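Local coordinates for protein Keto/oxoacid ferredoxin oxidoreductase, gamma subunit (Geobacter sulfurreducens, PDB 3ON3) that probably serves as the gamma subunit of a 2-oxoacid:ferredoxin oxidoreductase, an enzyme that oxidises 2-oxoacids and passes the electrons to ferredoxin, at residues 37-42 with 52-57; 71-76 with 92-97; 115-120 with 132-137; 139-144 with 173-178. All blocks are in the same frame, centred on the assembly; numbering follows the deposited sequence.

The four contacts follow one another along the chain without interleaving. Interactions 1 and 2 lie in the same mixed sheet, with centres about 14 Å apart. Strand 6-12 runs between them. Interaction 1 sits at the edge that continues into the second subunit. Interactions 3 and 4 share helix 131-143, and their centres are only about 9 Å apart. Both touch interaction 2, whose centre is about 14 Å from that of interaction 3 and about 12 Å from that of interaction 4. Interaction 1 touches none of the others. One edge of the sheet thus continues into the second subunit, while helices 131-143 and 164-181 pack over strands further across it.

Interaction 1 of 4, residues 37-42 with 52-57; sequences AVQSQS and SKSEVI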
loop_
_atom_site.group_PDB
_atom_site.type_symbol
_atom_site.label_atom_id
_atom_site.label_comp_id
_atom_site.label_asym_id
_atom_site.label_seq_id
_atom_site.Cartn_x
_atom_site.Cartn_y
_atom_site.Cartn_z
ATOM N N ALA B 37 -0.991 11.005 7.972
ATOM C CA ALA B 37 -1.001 9.563 8.111
ATOM C C ALA B 37 0.166 8.907 7.401
ATOM O O ALA B 37 0.680 9.409 6.398
ATOM C CB ALA B 37 -2.321 8.977 7.623
ATOM N N VAL B 38 0.570 7.771 7.942
ATOM C CA VAL B 38 1.626 6.978 7.356
ATOM C C VAL B 38 1.148 5.529 7.319
ATOM O O VAL B 38 0.592 5.014 8.289
ATOM C CB VAL B 38 2.939 7.168 8.135
ATOM C CG1 VAL B 38 2.849 6.522 9.505
ATOM C CG2 VAL B 38 4.140 6.650 7.332
ATOM N N GLN B 39 1.302 4.894 6.168
ATOM C CA GLN B 39 0.885 3.505 6.002
ATOM C C GLN B 39 2.102 2.681 5.565
ATOM O O GLN B 39 2.897 3.139 4.756
ATOM C CB GLN B 39 -0.228 3.418 4.961
ATOM C CG GLN B 39 -0.963 2.101 4.936
ATOM C CD GLN B 39 -0.144 0.988 4.308
ATOM O OE1 GLN B 39 0.538 1.193 3.298
ATOM N NE2 GLN B 39 -0.216 -0.201 4.895
ATOM N N SER B 40 2.255 1.478 6.097
ATOM C CA SER B 40 3.461 0.697 5.817
ATOM C C SER B 40 3.314 -0.764 6.193
ATOM O O SER B 40 2.467 -1.118 7.001
ATOM C CB SER B 40 4.656 1.270 6.574
ATOM O OG SER B 40 4.531 1.013 7.961
ATOM N N GLN B 41 4.159 -1.598 5.596
ATOM C CA GLN B 41 4.236 -3.019 5.919
ATOM C C GLN B 41 5.681 -3.482 5.865
ATOM O O GLN B 41 6.440 -3.076 4.977
ATOM C CB GLN B 41 3.400 -3.864 4.954
ATOM C CG GLN B 41 3.213 -3.228 3.592
ATOM C CD GLN B 41 2.119 -2.172 3.608
ATOM O OE1 GLN B 41 1.072 -2.367 4.225
ATOM N NE2 GLN B 41 2.354 -1.053 2.923
ATOM N N SER B 42 6.046 -4.340 6.815
ATOM C CA SER B 42 7.381 -4.919 6.879
ATOM C C SER B 42 7.410 -6.349 6.356
ATOM O O SER B 42 6.445 -7.104 6.515
ATOM C CB SER B 42 7.905 -4.898 8.315
ATOM O OG SER B 42 8.184 -3.574 8.735
ATOM N N SER B 52 0.367 -12.049 8.833
ATOM C CA SER B 52 0.993 -10.839 8.321
ATOM C C SER B 52 0.200 -9.612 8.735
ATOM O O SER B 52 -0.950 -9.730 9.148
ATOM C CB SER B 52 1.111 -10.936 6.804
ATOM O OG SER B 52 1.481 -12.259 6.452
ATOM N N LYS B 53 0.820 -8.441 8.642
ATOM C CA LYS B 53 0.151 -7.210 9.049
ATOM C C LYS B 53 0.575 -6.027 8.202
ATOM O O LYS B 53 1.673 -6.010 7.622
ATOM C CB LYS B 53 0.453 -6.879 10.508
ATOM C CG LYS B 53 1.922 -6.535 10.754
ATOM C CD LYS B 53 2.119 -5.852 12.089
ATOM C CE LYS B 53 3.566 -5.427 12.265
ATOM N NZ LYS B 53 3.963 -4.477 11.197
ATOM N N SER B 54 -0.312 -5.038 8.145
ATOM C CA SER B 54 0.021 -3.719 7.634
ATOM C C SER B 54 -0.353 -2.714 8.727
ATOM O O SER B 54 -1.217 -2.990 9.568
ATOM C CB SER B 54 -0.720 -3.437 6.327
ATOM O OG SER B 54 -2.021 -2.927 6.576
ATOM N N GLU B 55 0.317 -1.573 8.751
ATOM C CA GLU B 55 0.113 -0.617 9.834
ATOM C C GLU B 55 -0.338 0.739 9.327
ATOM O O GLU B 55 -0.014 1.134 8.202
ATOM C CB GLU B 55 1.391 -0.429 10.645
ATOM C CG GLU B 55 1.823 -1.638 11.436
ATOM C CD GLU B 55 3.051 -1.347 12.271
ATOM O OE1 GLU B 55 3.427 -0.156 12.367
ATOM O OE2 GLU B 55 3.637 -2.298 12.830
ATOM N N VAL B 56 -1.089 1.449 10.161
ATOM C CA VAL B 56 -1.399 2.839 9.872
ATOM C C VAL B 56 -1.310 3.671 11.146
ATOM O O VAL B 56 -1.778 3.268 12.213
ATOM C CB VAL B 56 -2.769 3.026 9.132
ATOM C CG1 VAL B 56 -3.894 2.352 9.891
ATOM C CG2 VAL B 56 -3.077 4.518 8.917
ATOM N N ILE B 57 -0.677 4.824 11.024
ATOM C CA ILE B 57 -0.542 5.738 12.135
ATOM C C ILE B 57 -1.109 7.066 11.683
ATOM O O ILE B 57 -0.721 7.593 10.637
ATOM C CB ILE B 57 0.928 5.933 12.553
ATOM C CG1 ILE B 57 1.622 4.579 12.787
ATOM C CG2 ILE B 57 1.003 6.821 13.792
ATOM C CD1 ILE B 57 3.146 4.684 12.830
#
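Val38 and Ile57 form a hydrogen-bonded pair of the antiparallel hairpin. Val38 N reaches Ile57 O at 3.0 Å, and Ile57 N returns to Val38 O at the same 3.0 Å. Two residues on, Ser40 N donates to Glu55 O. Glu55 N answers with a bond of 2.8 Å to Ser40 O. Chi1 of Val38 (70°) puts CG1 between the backbone N and the carbonyl carbon, where it lies 3.7 Å from Ile57 CB. The two side chains point the same way.

On the other face Gln39 and Gln41 join amide to amide. Gln39 NE2 donates to Gln41 OE1 at 2.6 Å, and Gln41 NE2 donates to Gln39 OE1 at 2.9 Å. The second bond uses a lone pair of the oxygen. Ser54 CB lies beside this pair, close to Gln41 OE1 and 3.6 Å from Gln39 NE2, while Ser54 OG is bonded to Leu18 O. Gln39 OE1 also accepts from Gln41 NE2 of the second subunit, and Gln41 NE2 donates to Gln39 OE1 of that subunit, whose strand pairs antiparallel with 37-42. An alanine at Gln39 would probably leave Gln41 without its amide partner, free to turn, and break the matching bonds to the second subunit. Lys53 NZ and Glu55 OE2 make a salt bridge within strand 52-59. The buried amides thus satisfy one another, which carries polar pairing through the dimer interface.

Interaction 2 of 4, residues 71-76 with 92-97; sequences CDALLA and GGVLLV
Leu75 lies alongside Leu96, with Leu75 CD1 3.6 Å from Leu96 CD2. Leu75 CD1 also covers the backbone, 3.4 Å from Leu96 O. In both residues CG is anti to the backbone N (chi1 167° and 170°), which places the two CG atoms alike, and the side chains run out in the same direction. Ala73 and Val94 share this face of the sheet. Ala73 CB is 3.7 Å from Val94 CB. Leu74 and Leu95 form a looser pair on the opposite face, where Leu74 CD2 is 4.1 Å from Leu95 CD1. Ala76 and Val97 follow on that face, touching through CB and CG1.

The backbones run parallel, 11° apart in direction. Four hydrogen bonds zip them together: Val94 N to Asp72 O, Leu74 N to Val94 O, Leu96 N to Leu74 O and Ala76 N to Leu96 O. The Leu74 N bond to Val94 O is 2.8 Å long. Gly93 fits against the start of the strand, where a CB would come too close to Asp72 O. The Asp72 carboxylate turns elsewhere, its OD2 accepting from Glu7 N on strand 6-12.

Helix 131-143 covers the face of Ala73, Leu75 and Leu96. On the other face Leu95 and Val97 meet loop residues Pro106, Tyr110 and Val102. Strands 71-76 and 93-98 are neighbours in the sheet, and helix 79-85 lies between them in the chain. This is a beta-alpha-beta crossover, in the parallel part of a mixed alpha/beta sheet.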
loop_
_atom_site.group_PDB
_atom_site.type_symbol
_atom_site.label_atom_id
_atom_site.label_comp_id
_atom_site.label_asym_id
_atom_site.label_seq_id
_atom_site.Cartn_x
_atom_site.Cartn_y
_atom_site.Cartn_z
ATOM N N CYS B 71 0.232 -0.525 19.757
ATOM C CA CYS B 71 -0.816 -0.012 18.893
ATOM C C CYS B 71 -2.137 0.161 19.645
ATOM O O CYS B 71 -2.339 -0.414 20.714
ATOM C CB CYS B 71 -0.957 -0.850 17.618
ATOM S SG CYS B 71 -1.654 -2.481 17.808
ATOM N N ASP B 72 -3.017 0.982 19.085
ATOM C CA ASP B 72 -4.233 1.374 19.772
ATOM C C ASP B 72 -5.383 0.467 19.378
ATOM O O ASP B 72 -6.341 0.315 20.114
ATOM C CB ASP B 72 -4.562 2.824 19.456
ATOM C CG ASP B 72 -3.493 3.776 19.932
ATOM O OD1 ASP B 72 -3.586 4.236 21.086
ATOM O OD2 ASP B 72 -2.554 4.070 19.160
ATOM N N ALA B 73 -5.253 -0.167 18.224
ATOM C CA ALA B 73 -6.312 -1.008 17.697
ATOM C C ALA B 73 -5.715 -2.080 16.823
ATOM O O ALA B 73 -4.709 -1.860 16.149
ATOM C CB ALA B 73 -7.310 -0.161 16.884
ATOM N N LEU B 74 -6.346 -3.240 16.799
ATOM C CA LEU B 74 -5.807 -4.332 16.002
ATOM C C LEU B 74 -6.885 -5.189 15.359
ATOM O O LEU B 74 -7.788 -5.696 16.030
ATOM C CB LEU B 74 -4.898 -5.215 16.856
ATOM C CG LEU B 74 -4.471 -6.521 16.177
ATOM C CD1 LEU B 74 -3.354 -6.292 15.124
ATOM C CD2 LEU B 74 -4.037 -7.554 17.203
ATOM N N LEU B 75 -6.778 -5.356 14.048
ATOM C CA LEU B 75 -7.626 -6.303 13.357
ATOM C C LEU B 75 -6.864 -7.604 13.193
ATOM O O LEU B 75 -5.719 -7.582 12.793
ATOM C CB LEU B 75 -7.995 -5.779 11.976
ATOM C CG LEU B 75 -8.615 -6.892 11.127
ATOM C CD1 LEU B 75 -10.026 -7.216 11.618
ATOM C CD2 LEU B 75 -8.626 -6.516 9.651
ATOM N N ALA B 76 -7.509 -8.724 13.497
ATOM C CA ALA B 76 -6.947 -10.047 13.232
ATOM C C ALA B 76 -7.982 -10.938 12.548
ATOM O O ALA B 76 -8.975 -11.334 13.153
ATOM C CB ALA B 76 -6.449 -10.699 14.528
ATOM N N GLY B 92 -6.793 -2.197 27.019
ATOM C CA GLY B 92 -7.979 -1.400 26.768
ATOM C C GLY B 92 -8.079 -0.989 25.306
ATOM O O GLY B 92 -8.995 -0.267 24.914
ATOM N N GLY B 93 -7.130 -1.452 24.493
ATOM C CA GLY B 93 -7.126 -1.141 23.077
ATOM C C GLY B 93 -8.214 -1.906 22.363
ATOM O O GLY B 93 -8.794 -2.839 22.910
ATOM N N VAL B 94 -8.494 -1.496 21.131
ATOM C CA VAL B 94 -9.538 -2.107 20.316
ATOM C C VAL B 94 -9.051 -3.406 19.689
ATOM O O VAL B 94 -8.022 -3.444 19.018
ATOM C CB VAL B 94 -10.035 -1.126 19.211
ATOM C CG1 VAL B 94 -10.781 -1.861 18.096
ATOM C CG2 VAL B 94 -10.915 -0.060 19.822
ATOM N N LEU B 95 -9.786 -4.481 19.921
ATOM C CA LEU B 95 -9.416 -5.754 19.335
ATOM C C LEU B 95 -10.560 -6.278 18.502
ATOM O O LEU B 95 -11.583 -6.645 19.024
ATOM C CB LEU B 95 -9.027 -6.766 20.412
ATOM C CG LEU B 95 -8.815 -8.202 19.905
ATOM C CD1 LEU B 95 -7.750 -8.249 18.826
ATOM C CD2 LEU B 95 -8.477 -9.169 21.037
ATOM N N LEU B 96 -10.383 -6.286 17.188
ATOM C CA LEU B 96 -11.409 -6.767 16.278
ATOM C C LEU B 96 -10.930 -8.027 15.592
ATOM O O LEU B 96 -9.884 -8.031 14.919
ATOM C CB LEU B 96 -11.739 -5.696 15.232
ATOM C CG LEU B 96 -12.628 -6.100 14.048
ATOM C CD1 LEU B 96 -14.089 -6.351 14.493
ATOM C CD2 LEU B 96 -12.574 -5.053 12.957
ATOM N N VAL B 97 -11.698 -9.095 15.751
ATOM C CA VAL B 97 -11.332 -10.370 15.148
ATOM C C VAL B 97 -12.490 -10.937 14.337
ATOM O O VAL B 97 -13.617 -10.493 14.490
ATOM C CB VAL B 97 -10.862 -11.398 16.220
ATOM C CG1 VAL B 97 -9.771 -10.792 17.092
ATOM C CG2 VAL B 97 -12.030 -11.870 17.094
#

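Interaction 3 of 4, residues 115-120 with 132-137; sequences FNIINT and NIVALG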
loop_
_atom_site.group_PDB
_atom_site.type_symbol
_atom_site.label_atom_id
_atom_site.label_comp_id
_atom_site.label_asym_id
_atom_site.label_seq_id
_atom_site.Cartn_x
_atom_site.Cartn_y
_atom_site.Cartn_z
ATOM N N PHE B 115 -17.080 -10.691 15.111
ATOM C CA PHE B 115 -18.199 -11.105 14.278
ATOM C C PHE B 115 -17.711 -11.794 13.034
ATOM O O PHE B 115 -16.507 -11.860 12.790
ATOM C CB PHE B 115 -19.192 -9.957 13.969
ATOM C CG PHE B 115 -18.718 -8.947 12.943
ATOM C CD1 PHE B 115 -19.046 -9.095 11.602
ATOM C CD2 PHE B 115 -18.009 -7.815 13.333
ATOM C CE1 PHE B 115 -18.655 -8.151 10.646
ATOM C CE2 PHE B 115 -17.605 -6.855 12.392
ATOM C CZ PHE B 115 -17.928 -7.025 11.039
ATOM N N ASN B 116 -18.653 -12.343 12.276
ATOM C CA ASN B 116 -18.329 -13.117 11.088
ATOM C C ASN B 116 -17.921 -12.241 9.905
ATOM O O ASN B 116 -18.595 -12.215 8.886
ATOM C CB ASN B 116 -19.500 -14.032 10.714
ATOM C CG ASN B 116 -20.781 -13.265 10.427
ATOM O OD1 ASN B 116 -20.929 -12.092 10.794
ATOM N ND2 ASN B 116 -21.719 -13.928 9.768
ATOM N N ILE B 117 -16.806 -11.536 10.059
ATOM C CA ILE B 117 -16.297 -10.628 9.030
ATOM C C ILE B 117 -16.198 -11.258 7.648
ATOM O O ILE B 117 -16.683 -10.707 6.656
ATOM C CB ILE B 117 -14.899 -10.097 9.389
ATOM C CG1 ILE B 117 -14.955 -9.270 10.677
ATOM C CG2 ILE B 117 -14.358 -9.250 8.250
ATOM C CD1 ILE B 117 -13.587 -8.933 11.289
ATOM N N ILE B 118 -15.539 -12.403 7.583
ATOM C CA ILE B 118 -15.280 -13.048 6.305
ATOM C C ILE B 118 -16.588 -13.522 5.678
ATOM O O ILE B 118 -16.807 -13.388 4.481
ATOM C CB ILE B 118 -14.273 -14.221 6.459
ATOM C CG1 ILE B 118 -12.834 -13.699 6.399
ATOM C CG2 ILE B 118 -14.430 -15.192 5.326
ATOM C CD1 ILE B 118 -12.016 -13.958 7.617
ATOM N N ASN B 119 -17.470 -14.048 6.514
ATOM C CA ASN B 119 -18.709 -14.637 6.054
ATOM C C ASN B 119 -19.744 -13.583 5.716
ATOM O O ASN B 119 -20.612 -13.797 4.873
ATOM C CB ASN B 119 -19.255 -15.570 7.120
ATOM C CG ASN B 119 -19.988 -16.737 6.532
ATOM O OD1 ASN B 119 -21.214 -16.716 6.417
ATOM N ND2 ASN B 119 -19.243 -17.763 6.134
ATOM N N THR B 120 -19.661 -12.445 6.391
ATOM C CA THR B 120 -20.446 -11.289 5.988
ATOM C C THR B 120 -20.107 -10.972 4.530
ATOM O O THR B 120 -20.991 -10.929 3.674
ATOM C CB THR B 120 -20.164 -10.059 6.873
ATOM O OG1 THR B 120 -20.670 -10.287 8.200
ATOM C CG2 THR B 120 -20.833 -8.818 6.280
ATOM N N ASN B 132 -11.905 -7.546 3.584
ATOM C CA ASN B 132 -11.114 -6.422 4.083
ATOM C C ASN B 132 -11.891 -5.107 4.148
ATOM O O ASN B 132 -11.568 -4.251 4.958
ATOM C CB ASN B 132 -9.847 -6.233 3.247
ATOM C CG ASN B 132 -10.143 -5.943 1.782
ATOM O OD1 ASN B 132 -11.155 -6.387 1.227
ATOM N ND2 ASN B 132 -9.257 -5.192 1.149
ATOM N N ILE B 133 -12.898 -4.952 3.286
ATOM C CA ILE B 133 -13.730 -3.739 3.263
ATOM C C ILE B 133 -14.718 -3.797 4.414
ATOM O O ILE B 133 -14.916 -2.820 5.116
ATOM C CB ILE B 133 -14.499 -3.543 1.911
ATOM C CG1 ILE B 133 -13.535 -3.579 0.721
ATOM C CG2 ILE B 133 -15.292 -2.223 1.901
ATOM C CD1 ILE B 133 -12.298 -2.672 0.887
ATOM N N VAL B 134 -15.319 -4.964 4.609
ATOM C CA VAL B 134 -16.100 -5.219 5.816
ATOM C C VAL B 134 -15.342 -4.850 7.090
ATOM O O VAL B 134 -15.857 -4.127 7.939
ATOM C CB VAL B 134 -16.529 -6.664 5.918
ATOM C CG1 VAL B 134 -17.428 -6.851 7.162
ATOM C CG2 VAL B 134 -17.256 -7.086 4.659
ATOM N N ALA B 135 -14.108 -5.328 7.207
ATOM C CA ALA B 135 -13.308 -5.106 8.408
ATOM C C ALA B 135 -12.996 -3.620 8.579
ATOM O O ALA B 135 -12.896 -3.106 9.687
ATOM C CB ALA B 135 -12.019 -5.914 8.329
ATOM N N LEU B 136 -12.840 -2.943 7.455
ATOM C CA LEU B 136 -12.497 -1.533 7.438
ATOM C C LEU B 136 -13.681 -0.709 7.943
ATOM O O LEU B 136 -13.508 0.241 8.717
ATOM C CB LEU B 136 -12.116 -1.137 6.012
ATOM C CG LEU B 136 -11.539 0.236 5.688
ATOM C CD1 LEU B 136 -12.644 1.307 5.716
ATOM C CD2 LEU B 136 -10.376 0.573 6.616
ATOM N N GLY B 137 -14.879 -1.085 7.511
ATOM C CA GLY B 137 -16.106 -0.472 8.021
ATOM C C GLY B 137 -16.212 -0.715 9.518
ATOM O O GLY B 137 -16.545 0.182 10.310
#
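Asn116 O is gripped twice by Thr120. Thr120 N donates to Asn116 O at 2.7 Å, the first turn of helix 117-125. Thr120 OG1 donates to Asn116 O at 2.9 Å from above the carbonyl plane, 53° out of it. That hydroxyl is also bonded by Lys177 NZ of helix 164-181. With OG1 so held, Thr120 CG2 faces across the contact, 4.0 Å from Val134 CG1.

Val134 CG1 is the meeting point. It is anti to the backbone N (chi1 -176°), and that turns it in among three side chains. Phe115 reaches it with the edge of its ring, CZ being 3.9 Å from Val134 CG1. Ile117 CG2 lies 4.0 Å from Val134 CG1. The same Ile117 CG2 also rests on Ala135 CB at 4.1 Å. Ile117 CG1 sits 3.7 Å above the plane of the Phe115 ring, toward its rim.

Leu96 of strand 93-98 lies against both Phe115 and Ile117, and Ala170 of helix 164-181 packs on Val134. The contact is mainly apolar, and no hydrogen bond crosses it. Polar bonds instead shape the helix start that presents Ile117 and Thr120 to Val134, while Phe115 comes from the end of strand 111-115.

Interaction 4 of 4, residues 139-144 with 173-178; sequences MVALTG and MGFEKA
Ala141 points its CB at Phe175 and approaches the ring obliquely. Ala141 CB is 4.2 Å from the centroid of the Phe175 ring and 29° off the ring normal, an off-centre CH-pi contact. The nearest ring atom is Phe175 CD1, at 3.7 Å from Ala141 CB. Phe175 CG is anti to the backbone N (chi1 -172°), and the ring beyond it lies on the side of helix 131-143. Val140 comes at the ring edge, near its plane, with Val140 CG1 4.5 Å from Phe175 CE1. Lys148 makes a cation-pi contact with the same ring. An alanine in place of Phe175 would probably open a gap beside Ala141 and Val140 and leave Lys148 without its aromatic partner.

The backbone shares in the packing. Ala141 CB lies 3.6 Å from Phe175 O. Ala141 CB is also 4.3 Å from Ala178 CB, one turn after Phe175 on helix 164-181. Ala178 points its CB back across the contact, and Ala178 CB meets Leu142 CG at 4.0 Å. Leu142 CD2 then rests against Ala178 O. The small side chains of Ala141 and Ala178 let the axes of helix segments 139-143 and 173-178 approach to 8.1 Å, at 40° between their directions. No hydrogen bond joins the two segments.

Beneath the helices lies the sheet. Leu142 rests on Val94 and Leu96 of strand 93-98 and on Thr113 of strand 111-115. Met139, a selenomethionine, reaches Ala73 and Leu75 of strand 71-76. Ala178 packs on Phe115, so both helices cover the parallel strands.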
loop_
_atom_site.group_PDB
_atom_site.type_symbol
_atom_site.label_atom_id
_atom_site.label_comp_id
_atom_site.label_asym_id
_atom_site.label_seq_id
_atom_site.Cartn_x
_atom_site.Cartn_y
_atom_site.Cartn_z
HETATM N N MSE B 139 -13.703 -1.312 11.601
HETATM C CA MSE B 139 -12.619 -0.606 12.283
HETATM C C MSE B 139 -12.916 0.875 12.442
HETATM O O MSE B 139 -12.492 1.495 13.416
HETATM C CB MSE B 139 -11.298 -0.745 11.507
HETATM C CG MSE B 139 -10.345 -1.750 12.071
HETATM SE SE MSE B 139 -9.904 -1.527 13.975
HETATM C CE MSE B 139 -9.911 -3.424 14.278
ATOM N N VAL B 140 -13.599 1.444 11.454
ATOM C CA VAL B 140 -14.003 2.854 11.491
ATOM C C VAL B 140 -15.056 3.044 12.577
ATOM O O VAL B 140 -14.945 3.951 13.399
ATOM C CB VAL B 140 -14.522 3.339 10.097
ATOM C CG1 VAL B 140 -15.142 4.751 10.164
ATOM C CG2 VAL B 140 -13.381 3.280 9.036
ATOM N N ALA B 141 -16.079 2.186 12.569
ATOM C CA ALA B 141 -17.096 2.190 13.624
ATOM C C ALA B 141 -16.476 2.153 15.027
ATOM O O ALA B 141 -16.781 3.009 15.859
ATOM C CB ALA B 141 -18.079 1.037 13.451
ATOM N N LEU B 142 -15.575 1.196 15.266
ATOM C CA LEU B 142 -15.004 0.986 16.607
ATOM C C LEU B 142 -13.994 2.034 17.092
ATOM O O LEU B 142 -13.947 2.335 18.269
ATOM C CB LEU B 142 -14.382 -0.416 16.732
ATOM C CG LEU B 142 -15.296 -1.626 16.536
ATOM C CD1 LEU B 142 -14.476 -2.898 16.456
ATOM C CD2 LEU B 142 -16.373 -1.731 17.655
ATOM N N THR B 143 -13.184 2.593 16.202
ATOM C CA THR B 143 -12.128 3.509 16.641
ATOM C C THR B 143 -12.565 4.965 16.641
ATOM O O THR B 143 -12.091 5.768 17.446
ATOM C CB THR B 143 -10.871 3.383 15.757
ATOM O OG1 THR B 143 -11.208 3.675 14.390
ATOM C CG2 THR B 143 -10.293 1.980 15.851
ATOM N N GLY B 144 -13.471 5.299 15.723
ATOM C CA GLY B 144 -13.838 6.676 15.464
ATOM C C GLY B 144 -12.642 7.524 15.065
ATOM O O GLY B 144 -12.645 8.717 15.278
HETATM N N MSE B 173 -22.096 -2.667 6.050
HETATM C CA MSE B 173 -22.343 -3.835 6.882
HETATM C C MSE B 173 -21.270 -4.092 7.927
HETATM O O MSE B 173 -21.586 -4.481 9.060
HETATM C CB MSE B 173 -22.542 -5.078 6.027
HETATM C CG MSE B 173 -23.762 -4.998 5.127
HETATM SE SE MSE B 173 -24.383 -6.768 4.579
HETATM C CE MSE B 173 -25.066 -7.376 6.308
ATOM N N GLY B 174 -20.005 -3.918 7.551
ATOM C CA GLY B 174 -18.934 -4.016 8.524
ATOM C C GLY B 174 -19.217 -3.027 9.657
ATOM O O GLY B 174 -19.152 -3.348 10.860
ATOM N N PHE B 175 -19.529 -1.807 9.243
ATOM C CA PHE B 175 -19.844 -0.698 10.126
ATOM C C PHE B 175 -20.984 -1.053 11.068
ATOM O O PHE B 175 -20.861 -0.908 12.281
ATOM C CB PHE B 175 -20.234 0.513 9.275
ATOM C CG PHE B 175 -20.404 1.786 10.046
ATOM C CD1 PHE B 175 -19.310 2.607 10.299
ATOM C CD2 PHE B 175 -21.666 2.197 10.457
ATOM C CE1 PHE B 175 -19.464 3.801 10.972
ATOM C CE2 PHE B 175 -21.834 3.405 11.130
ATOM C CZ PHE B 175 -20.734 4.208 11.387
ATOM N N GLU B 176 -22.087 -1.535 10.508
ATOM C CA GLU B 176 -23.273 -1.841 11.301
ATOM C C GLU B 176 -23.003 -2.962 12.311
ATOM O O GLU B 176 -23.308 -2.819 13.495
ATOM C CB GLU B 176 -24.429 -2.276 10.410
ATOM C CG GLU B 176 -24.919 -1.254 9.422
ATOM C CD GLU B 176 -25.939 -1.835 8.481
ATOM O OE1 GLU B 176 -26.001 -3.078 8.363
ATOM O OE2 GLU B 176 -26.671 -1.053 7.852
ATOM N N LYS B 177 -22.459 -4.076 11.824
ATOM C CA LYS B 177 -22.268 -5.276 12.646
ATOM C C LYS B 177 -21.269 -5.076 13.785
ATOM O O LYS B 177 -21.480 -5.582 14.880
ATOM C CB LYS B 177 -21.853 -6.479 11.802
ATOM C CG LYS B 177 -22.912 -6.983 10.842
ATOM C CD LYS B 177 -22.516 -8.354 10.325
ATOM C CE LYS B 177 -23.494 -8.894 9.313
ATOM N NZ LYS B 177 -23.319 -10.369 9.161
ATOM N N ALA B 178 -20.191 -4.343 13.537
ATOM C CA ALA B 178 -19.270 -4.015 14.620
ATOM C C ALA B 178 -19.972 -3.271 15.765
ATOM O O ALA B 178 -19.730 -3.553 16.937
ATOM C CB ALA B 178 -18.113 -3.198 14.113
#